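Local coordinates for protein transcriptional regulator, MarR family (Silicibacter pomeroyi DSS-3, PDB 3BJ6) that probably acts as a DNA-binding transcription factor of the MarR family, built around a helix-turn-helix domain, at residues P53-A57 and P58-A62. Sequence-based numbering, arbitrary orientation.
Sequences PGATA and PQLGA
Thr56 and Gln59 grip each other in a reciprocal capping box at the start of helix 57-64. Thr56 is the N-cap: its OG1 accepts from Gln59 N at 3.1 Å, and in return Gln59 OE1 takes the backbone N of Thr56 at 3.0 Å, a nearly straight bond (167°) lying in the amide plane on a lone pair of OE1. The two side chains run across each other at a slant, with a weak bond from OG1 to OE1. The threonine hydroxyl reaches the backbone N-H of Gln59 because chi1 of 66° sets it between its own backbone N and carbonyl carbon, while Gln59, with CG beside its own backbone N, runs straight from there to bring OE1 up to Thr56 N. A valine in place of Thr56 has no hydroxyl and would probably leave Gln59 N without its acceptor at the helix start. The i to i+4 backbone bonds follow, beginning with Leu60 N to Thr56 O at 2.9 Å. Ala55 CB rests on Leu60 CG at 4.0 Å. Arg97 adds a weak bond to Gln59 OE1. Gly54 and Ala55 pair with Tyr98 in a G1 beta bulge, tying strand 55-56 into the small sheet of the winged-helix fold, while Ala57 and Leu60 meet Leu75 of helix 68-80, probably the DNA-recognition helix of this helix-turn-helix, as in MarR relatives.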
ATOM      1  N   PRO A  53       2.664 -14.495  22.231  1.00 20.88           N
ATOM      2  CA  PRO A  53       3.170 -15.862  22.402  1.00 20.77           C
ATOM      3  C   PRO A  53       1.994 -16.811  22.664  1.00 20.57           C
ATOM      4  O   PRO A  53       1.040 -16.428  23.352  1.00 20.14           O
ATOM      5  CB  PRO A  53       4.073 -15.753  23.654  1.00 21.76           C
ATOM      6  CG  PRO A  53       4.512 -14.300  23.668  1.00 21.46           C
ATOM      7  CD  PRO A  53       3.302 -13.551  23.183  1.00 21.38           C
ATOM      8  N   GLY A  54       2.019 -17.997  22.083  1.00 18.82           N
ATOM      9  CA  GLY A  54       0.916 -18.957  22.280  1.00 18.44           C
ATOM     10  C   GLY A  54      -0.295 -18.788  21.375  1.00 19.12           C
ATOM     11  O   GLY A  54      -1.301 -19.463  21.572  1.00 19.28           O
ATOM     12  N   ALA A  55      -0.231 -17.884  20.384  1.00 19.06           N
ATOM     13  CA  ALA A  55      -1.378 -17.674  19.476  1.00 18.71           C
ATOM     14  C   ALA A  55      -1.644 -18.929  18.655  1.00 18.93           C
ATOM     15  O   ALA A  55      -0.713 -19.686  18.350  1.00 18.13           O
ATOM     16  CB  ALA A  55      -1.109 -16.491  18.520  1.00 18.12           C
ATOM     17  N   THR A  56      -2.900 -19.097  18.247  1.00 18.59           N
ATOM     18  CA  THR A  56      -3.286 -20.118  17.280  1.00 18.44           C
ATOM     19  C   THR A  56      -3.077 -19.544  15.877  1.00 18.24           C
ATOM     20  O   THR A  56      -2.902 -18.320  15.704  1.00 17.76           O
ATOM     21  CB  THR A  56      -4.758 -20.525  17.466  1.00 18.27           C
ATOM     22  OG1 THR A  56      -5.596 -19.399  17.147  1.00 18.25           O
ATOM     23  CG2 THR A  56      -5.024 -20.980  18.916  1.00 18.07           C
ATOM     24  N   ALA A  57      -3.077 -20.418  14.880  1.00 17.85           N
ATOM     25  CA  ALA A  57      -2.960 -19.983  13.504  1.00 17.32           C
ATOM     26  C   ALA A  57      -4.140 -19.072  13.117  1.00 17.55           C
ATOM     27  O   ALA A  57      -3.925 -18.040  12.466  1.00 17.36           O
ATOM     28  CB  ALA A  57      -2.865 -21.173  12.544  1.00 18.15           C
ATOM     29  N   PRO A  58      -5.395 -19.465  13.454  1.00 17.28           N
ATOM     30  CA  PRO A  58      -6.468 -18.500  13.154  1.00 16.95           C
ATOM     31  C   PRO A  58      -6.323 -17.153  13.846  1.00 17.10           C
ATOM     32  O   PRO A  58      -6.633 -16.151  13.225  1.00 18.01           O
ATOM     33  CB  PRO A  58      -7.754 -19.233  13.592  1.00 16.97           C
ATOM     34  CG  PRO A  58      -7.377 -20.740  13.502  1.00 16.61           C
ATOM     35  CD  PRO A  58      -5.938 -20.738  13.988  1.00 16.92           C
ATOM     36  N   GLN A  59      -5.861 -17.116  15.099  1.00 18.10           N
ATOM     37  CA  GLN A  59      -5.561 -15.845  15.782  1.00 19.11           C
ATOM     38  C   GLN A  59      -4.487 -14.993  15.106  1.00 20.16           C
ATOM     39  O   GLN A  59      -4.663 -13.774  14.936  1.00 19.56           O
ATOM     40  CB  GLN A  59      -5.202 -16.063  17.252  1.00 18.81           C
ATOM     41  CG  GLN A  59      -6.399 -16.426  18.146  1.00 19.08           C
ATOM     42  CD  GLN A  59      -5.961 -16.802  19.561  1.00 22.47           C
ATOM     43  OE1 GLN A  59      -4.906 -17.439  19.765  1.00 21.69           O
ATOM     44  NE2 GLN A  59      -6.760 -16.391  20.555  1.00 21.13           N
ATOM     45  N   LEU A  60      -3.384 -15.624  14.696  1.00 20.88           N
ATOM     46  CA  LEU A  60      -2.390 -14.940  13.878  1.00 21.42           C
ATOM     47  C   LEU A  60      -2.967 -14.387  12.583  1.00 21.91           C
ATOM     48  O   LEU A  60      -2.670 -13.240  12.190  1.00 21.36           O
ATOM     49  CB  LEU A  60      -1.226 -15.900  13.532  1.00 22.69           C
ATOM     50  CG  LEU A  60      -0.210 -16.116  14.647  1.00 24.58           C
ATOM     51  CD1 LEU A  60       0.823 -17.183  14.187  1.00 25.66           C
ATOM     52  CD2 LEU A  60       0.483 -14.765  14.980  1.00 23.36           C
ATOM     53  N   GLY A  61      -3.730 -15.226  11.875  1.00 21.28           N
ATOM     54  CA  GLY A  61      -4.429 -14.784  10.664  1.00 21.04           C
ATOM     55  C   GLY A  61      -5.275 -13.537  10.904  1.00 21.63           C
ATOM     56  O   GLY A  61      -5.221 -12.567  10.128  1.00 22.42           O
ATOM     57  N   ALA A  62      -6.091 -13.552  11.955  1.00 20.91           N
ATOM     58  CA  ALA A  62      -6.887 -12.364  12.305  1.00 21.13           C
ATOM     59  C   ALA A  62      -6.005 -11.131  12.641  1.00 21.54           C
ATOM     60  O   ALA A  62      -6.289 -10.012  12.180  1.00 21.31           O
ATOM     61  CB  ALA A  62      -7.871 -12.699  13.470  1.00 19.59           C
TER